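Local coordinates for capsular polysaccharide biosynthesis protein (Vibrio cholerae, PDB 1XPJ) that is of unknown function but probably acts as a hydrolase of the haloacid dehalogenase-like group, with a suggested link to capsular polysaccharide biosynthesis, at residues Q32-H37 with K75-Y80; H64-I69 with D81-G86. One frame throughout, in Å; residues are numbered along the deposited sequence. Where two conformers were deposited one is given.

Interaction 1 (Q32-H37 with K75-Y80)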
loop_
_atom_site.group_PDB
_atom_site.type_symbol
_atom_site.label_atom_id
_atom_site.label_comp_id
_atom_site.label_asym_id
_atom_site.label_seq_id
_atom_site.Cartn_x
_atom_site.Cartn_y
_atom_site.Cartn_z
ATOM N N GLN A 32 2.463 -29.405 0.146
ATOM C CA GLN A 32 3.221 -28.998 -1.028
ATOM C C GLN A 32 4.025 -27.702 -0.769
ATOM O O GLN A 32 5.155 -27.574 -1.235
ATOM C CB GLN A 32 2.329 -28.910 -2.265
ATOM C CG GLN A 32 3.105 -28.824 -3.577
ATOM C CD GLN A 32 3.575 -30.173 -4.103
ATOM O OE1 GLN A 32 4.285 -30.899 -3.417
ATOM N NE2 GLN A 32 3.179 -30.507 -5.324
ATOM N N LEU A 33 3.456 -26.771 -0.002
ATOM C CA LEU A 33 4.169 -25.558 0.413
ATOM C C LEU A 33 5.454 -25.908 1.167
ATOM O O LEU A 33 6.487 -25.263 0.975
ATOM C CB LEU A 33 3.274 -24.654 1.285
ATOM C CG LEU A 33 3.148 -23.157 1.041
ATOM C CD1 LEU A 33 3.034 -22.849 -0.440
ATOM C CD2 LEU A 33 1.930 -22.633 1.785
ATOM N N ARG A 34 5.384 -26.926 2.025
ATOM C CA ARG A 34 6.553 -27.408 2.780
ATOM C C ARG A 34 7.682 -27.927 1.863
ATOM O O ARG A 34 8.872 -27.671 2.109
ATOM C CB ARG A 34 6.137 -28.510 3.764
ATOM C CG ARG A 34 5.319 -28.035 4.956
ATOM C CD ARG A 34 5.474 -28.906 6.196
ATOM N NE ARG A 34 4.492 -28.568 7.223
ATOM C CZ ARG A 34 3.338 -29.205 7.407
ATOM N NH1 ARG A 34 2.999 -30.230 6.635
ATOM N NH2 ARG A 34 2.514 -28.812 8.365
ATOM N N GLU A 35 7.307 -28.663 0.817
ATOM C CA GLU A 35 8.277 -29.215 -0.127
ATOM C C GLU A 35 8.967 -28.103 -0.918
ATOM O O GLU A 35 10.175 -28.167 -1.153
ATOM C CB GLU A 35 7.618 -30.204 -1.091
ATOM C CG GLU A 35 7.047 -31.432 -0.405
ATOM C CD GLU A 35 7.663 -32.728 -0.898
ATOM O OE1 GLU A 35 6.906 -33.715 -1.050
ATOM O OE2 GLU A 35 8.898 -32.771 -1.127
ATOM N N TYR A 36 8.195 -27.092 -1.323
ATOM C CA TYR A 36 8.751 -25.931 -2.010
ATOM C C TYR A 36 9.647 -25.082 -1.103
ATOM O O TYR A 36 10.684 -24.584 -1.553
ATOM C CB TYR A 36 7.655 -25.070 -2.648
ATOM C CG TYR A 36 7.205 -25.584 -3.999
ATOM C CD1 TYR A 36 6.360 -26.704 -4.098
ATOM C CD2 TYR A 36 7.608 -24.955 -5.177
ATOM C CE1 TYR A 36 5.945 -27.183 -5.317
ATOM C CE2 TYR A 36 7.186 -25.434 -6.416
ATOM C CZ TYR A 36 6.351 -26.547 -6.471
ATOM O OH TYR A 36 5.929 -27.029 -7.673
ATOM N N HIS A 37 9.263 -24.928 0.163
ATOM C CA HIS A 37 10.145 -24.282 1.133
ATOM C C HIS A 37 11.500 -25.024 1.220
ATOM O O HIS A 37 12.553 -24.396 1.309
ATOM C CB HIS A 37 9.465 -24.160 2.506
ATOM C CG HIS A 37 10.258 -23.379 3.517
ATOM N ND1 HIS A 37 9.947 -22.079 3.869
ATOM C CD2 HIS A 37 11.342 -23.722 4.260
ATOM C CE1 HIS A 37 10.807 -21.659 4.784
ATOM N NE2 HIS A 37 11.668 -22.633 5.031
ATOM N N LYS A 75 -1.138 -22.573 14.027
ATOM C CA LYS A 75 -1.888 -23.748 14.469
ATOM C C LYS A 75 -1.703 -24.912 13.491
ATOM O O LYS A 75 -1.512 -26.059 13.902
ATOM C CB LYS A 75 -3.373 -23.387 14.599
ATOM C CG LYS A 75 -4.135 -24.264 15.583
ATOM C CD LYS A 75 -5.226 -25.058 14.886
ATOM C CE LYS A 75 -6.604 -24.750 15.473
ATOM N NZ LYS A 75 -7.236 -25.958 16.070
ATOM N N HIS A 76 -1.727 -24.595 12.200
ATOM C CA HIS A 76 -1.713 -25.614 11.164
ATOM C C HIS A 76 -0.347 -25.859 10.532
ATOM O O HIS A 76 -0.239 -26.583 9.541
ATOM C CB HIS A 76 -2.789 -25.291 10.129
ATOM C CG HIS A 76 -4.171 -25.378 10.692
ATOM N ND1 HIS A 76 -4.719 -26.565 11.128
ATOM C CD2 HIS A 76 -5.097 -24.422 10.943
ATOM C CE1 HIS A 76 -5.933 -26.341 11.602
ATOM N NE2 HIS A 76 -6.185 -25.048 11.506
ATOM N N GLN A 77 0.694 -25.283 11.139
ATOM C CA GLN A 77 2.082 -25.510 10.727
ATOM C C GLN A 77 2.274 -25.140 9.256
ATOM O O GLN A 77 2.880 -25.888 8.483
ATOM C CB GLN A 77 2.520 -26.972 10.992
ATOM C CG GLN A 77 2.082 -27.536 12.354
ATOM C CD GLN A 77 3.189 -27.509 13.393
ATOM O OE1 GLN A 77 3.594 -28.557 13.904
ATOM N NE2 GLN A 77 3.680 -26.315 13.709
ATOM N N VAL A 78 1.722 -23.993 8.862
ATOM C CA VAL A 78 1.894 -23.491 7.508
ATOM C C VAL A 78 3.159 -22.641 7.507
ATOM O O VAL A 78 3.271 -21.701 8.298
ATOM C CB VAL A 78 0.695 -22.660 7.051
ATOM C CG1 VAL A 78 0.776 -22.343 5.533
ATOM C CG2 VAL A 78 -0.597 -23.367 7.400
ATOM N N PRO A 79 4.133 -22.990 6.661
ATOM C CA PRO A 79 5.363 -22.198 6.575
ATOM C C PRO A 79 5.031 -20.894 5.857
ATOM O O PRO A 79 4.193 -20.882 4.932
ATOM C CB PRO A 79 6.305 -23.084 5.745
ATOM C CG PRO A 79 5.417 -24.004 4.960
ATOM C CD PRO A 79 4.129 -24.126 5.716
ATOM N N TYR A 80 5.628 -19.798 6.314
ATOM C CA TYR A 80 5.436 -18.498 5.677
ATOM C C TYR A 80 6.583 -17.607 6.097
ATOM O O TYR A 80 7.013 -17.647 7.243
ATOM C CB TYR A 80 4.062 -17.865 6.030
ATOM C CG TYR A 80 3.872 -17.562 7.503
ATOM C CD1 TYR A 80 4.148 -16.285 8.023
ATOM C CD2 TYR A 80 3.442 -18.560 8.389
ATOM C CE1 TYR A 80 3.992 -16.006 9.414
ATOM C CE2 TYR A 80 3.279 -18.307 9.759
ATOM C CZ TYR A 80 3.559 -17.030 10.268
ATOM O OH TYR A 80 3.395 -16.794 11.619
#
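P79 lies against one side of the Q32-H37 part of helix 27-38, and L33, R34 and H37, from adjacent turns of the helix, meet its ring. R34 touches with the root of its side chain, CG resting 4.0 Å from P79 CG, and the two side chains cross at about a right angle. The neighbouring residue L33 brings its CB to 4.3 Å from P79 CG, while its CD2 reaches past the proline to V78 CG1 at 3.9 Å. One turn on from L33, H37 approaches the adjoining ring atom, with ND1 4.2 Å from P79 CB; this nitrogen is buried by the contact and has no partner in the model.

Beyond this apolar patch, R34 continues outward. Its CG stands beside the backbone N (chi1 -71°) and the chain then runs extended to NE, carrying the guanidinium over to the peptide ahead of V78. NH2 gives a weak hydrogen bond to Q77 O at 2.9 Å, bent to 130° at the hydrogen and approaching obliquely to the guanidinium plane. R34 and Q77 were each modelled in two conformers, making this bond tentative, and the firmer polar partner of R34 is E31, which forms a salt bridge with NH1.

The carbonyl is placed by a Schellman motif that closes helix 66-75. Q77, with positive phi, is its C-prime residue; Q77 N bonds to D74 O, and V78 N to L73 O. The chain leaves the helix through this turn in position to present P79 to helix 27-38. L33 also packs on L4 and V6 of strand 3-6 and on I43 of strand 42-47, while V78 and Y80 lean on L73 of helix 66-75.

Interaction 2 (H64-I69 with D81-G86); sequences HTLPII and DEILVG
L66 and I69, one turn apart on a helix, meet I83 and V85, alternate residues of a strand, in the interface of a beta-alpha-beta crossover within the Rossmann-like core of this haloacid dehalogenase relative. The chain leaves strand 42-47, passes through helices 58-64 and 66-75, and returns as strand 82-85, parallel to and beside the first. The contact is wholly apolar, with no hydrogen bond passing between the two segments.

The side chain of L66 can be followed outward. Its CB makes no close approach to the strand. Contact begins at CG, which a chi1 of -107°, well off a staggered value, brings to 4.1 Å from V85 CG1; the two side chains meet at an oblique angle. At the fork, CD2 goes on to I83 CG2, at 3.8 Å the shortest approach between the segments, and here leucine and isoleucine slide past each other in opposite directions. L66 also packs on L66 of the third subunit.

I69 completes a two-by-two pattern in which each helix residue touches both strand residues. I69 also touches L8 and R49, and I83 leans on T70 and L73 farther along the helix, as V85 does on I61 and N62 of helix 58-64. The edge of the strand is also used: I83 O accepts a hydrogen bond from N62 ND2 of the third subunit.

Within the pattern, I69 divides its branches, CG2 lying 4.3 Å from I83 CG2 and CD1 4.2 Å from V85 CG1.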
loop_
_atom_site.group_PDB
_atom_site.type_symbol
_atom_site.label_atom_id
_atom_site.label_comp_id
_atom_site.label_asym_id
_atom_site.label_seq_id
_atom_site.Cartn_x
_atom_site.Cartn_y
_atom_site.Cartn_z
ATOM N N HIS A 64 -8.108 -6.380 13.177
ATOM C CA HIS A 64 -9.080 -7.439 13.414
ATOM C C HIS A 64 -8.781 -8.721 12.660
ATOM O O HIS A 64 -9.163 -9.799 13.105
ATOM C CB HIS A 64 -10.474 -6.940 13.051
ATOM C CG HIS A 64 -10.969 -5.841 13.943
ATOM N ND1 HIS A 64 -11.289 -4.585 13.472
ATOM C CD2 HIS A 64 -11.181 -5.808 15.281
ATOM C CE1 HIS A 64 -11.693 -3.829 14.480
ATOM N NE2 HIS A 64 -11.632 -4.546 15.589
ATOM N N THR A 65 -8.104 -8.597 11.516
ATOM C CA THR A 65 -7.894 -9.723 10.597
ATOM C C THR A 65 -6.537 -10.410 10.754
ATOM O O THR A 65 -6.468 -11.637 10.800
ATOM C CB THR A 65 -8.060 -9.253 9.155
ATOM O OG1 THR A 65 -9.243 -8.449 9.055
ATOM C CG2 THR A 65 -8.325 -10.424 8.253
ATOM N N LEU A 66 -5.469 -9.621 10.836
ATOM C CA LEU A 66 -4.098 -10.164 10.892
ATOM C C LEU A 66 -3.842 -11.130 12.047
ATOM O O LEU A 66 -3.310 -12.205 11.790
ATOM C CB LEU A 66 -3.022 -9.072 10.838
ATOM C CG LEU A 66 -2.228 -8.952 9.527
ATOM C CD1 LEU A 66 -1.302 -7.706 9.582
ATOM C CD2 LEU A 66 -1.387 -10.218 9.172
ATOM N N PRO A 67 -4.201 -10.795 13.292
ATOM C CA PRO A 67 -4.025 -11.745 14.403
ATOM C C PRO A 67 -4.591 -13.141 14.134
ATOM O O PRO A 67 -3.873 -14.109 14.372
ATOM C CB PRO A 67 -4.757 -11.075 15.577
ATOM C CG PRO A 67 -4.672 -9.614 15.262
ATOM C CD PRO A 67 -4.774 -9.518 13.760
ATOM N N ILE A 68 -5.815 -13.239 13.625
ATOM C CA ILE A 68 -6.463 -14.529 13.376
ATOM C C ILE A 68 -5.813 -15.310 12.249
ATOM O O ILE A 68 -5.765 -16.537 12.307
ATOM C CB ILE A 68 -7.984 -14.350 13.134
ATOM C CG1 ILE A 68 -8.694 -14.218 14.475
ATOM C CG2 ILE A 68 -8.596 -15.527 12.351
ATOM C CD1 ILE A 68 -10.030 -13.509 14.391
ATOM N N ILE A 69 -5.292 -14.605 11.242
ATOM C CA ILE A 69 -4.531 -15.252 10.183
ATOM C C ILE A 69 -3.274 -15.928 10.743
ATOM O O ILE A 69 -3.038 -17.115 10.498
ATOM C CB ILE A 69 -4.152 -14.247 9.080
ATOM C CG1 ILE A 69 -5.396 -13.768 8.329
ATOM C CG2 ILE A 69 -3.070 -14.832 8.126
ATOM C CD1 ILE A 69 -5.124 -12.567 7.437
ATOM N N ASP A 81 7.070 -16.823 5.137
ATOM C CA ASP A 81 8.074 -15.792 5.361
ATOM C C ASP A 81 7.498 -14.387 5.364
ATOM O O ASP A 81 8.108 -13.491 5.926
ATOM C CB ASP A 81 9.144 -15.873 4.294
ATOM C CG ASP A 81 9.819 -17.198 4.280
ATOM O OD1 ASP A 81 10.670 -17.432 5.165
ATOM O OD2 ASP A 81 9.554 -18.070 3.433
ATOM N N GLU A 82 6.340 -14.191 4.731
ATOM C CA GLU A 82 5.678 -12.883 4.708
ATOM C C GLU A 82 4.171 -13.046 4.754
ATOM O O GLU A 82 3.652 -14.041 4.260
ATOM C CB GLU A 82 6.016 -12.101 3.432
ATOM C CG GLU A 82 7.419 -11.510 3.357
ATOM C CD GLU A 82 7.700 -10.896 1.995
ATOM O OE1 GLU A 82 6.737 -10.410 1.345
ATOM O OE2 GLU A 82 8.873 -10.879 1.571
ATOM N N ILE A 83 3.478 -12.078 5.353
ATOM C CA ILE A 83 2.042 -11.950 5.175
ATOM C C ILE A 83 1.716 -10.560 4.630
ATOM O O ILE A 83 2.265 -9.562 5.097
ATOM C CB ILE A 83 1.258 -12.193 6.476
ATOM C CG1 ILE A 83 1.718 -13.472 7.172
ATOM C CG2 ILE A 83 -0.225 -12.269 6.170
ATOM C CD1 ILE A 83 1.133 -13.630 8.582
ATOM N N LEU A 84 0.825 -10.521 3.639
ATOM C CA LEU A 84 0.447 -9.304 2.954
ATOM C C LEU A 84 -1.076 -9.268 2.938
ATOM O O LEU A 84 -1.707 -10.198 2.455
ATOM C CB LEU A 84 0.991 -9.323 1.516
ATOM C CG LEU A 84 2.508 -9.189 1.225
ATOM C CD1 LEU A 84 2.737 -9.134 -0.280
ATOM C CD2 LEU A 84 3.138 -7.954 1.886
ATOM N N VAL A 85 -1.662 -8.208 3.486
ATOM C CA VAL A 85 -3.110 -8.051 3.461
ATOM C C VAL A 85 -3.407 -6.927 2.480
ATOM O O VAL A 85 -2.479 -6.301 1.987
ATOM C CB VAL A 85 -3.689 -7.752 4.861
ATOM C CG1 VAL A 85 -3.707 -8.990 5.706
ATOM C CG2 VAL A 85 -2.905 -6.620 5.560
ATOM N N GLY A 86 -4.686 -6.689 2.178
ATOM C CA GLY A 86 -5.058 -5.589 1.307
ATOM C C GLY A 86 -5.021 -5.915 -0.185
ATOM O O GLY A 86 -5.033 -5.018 -1.034
#

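How the interactions relate
The segments alternate along the chain, in the order 32-37, 64-69, 75-80, 81-86, so the two contacts interlock. Their centres lie about 16 Å apart. Helix 66-75 contributes its beginning to interaction 2, and the loop following its other end to interaction 1; that loop runs straight into strand 82-85. They touch where H37 CE1 comes 4.0 Å from D81 OD2, an acceptor already bonded to I43 N. Both contacts lie on the side of the parallel sheet 3-6, 42-47, 82-85 where helices 27-38 and 66-75 pack. The sheet also carries, at the end of strand 3-6, a probable haloacid dehalogenase-type aspartate motif, near both contacts but touched by neither L33 nor I69.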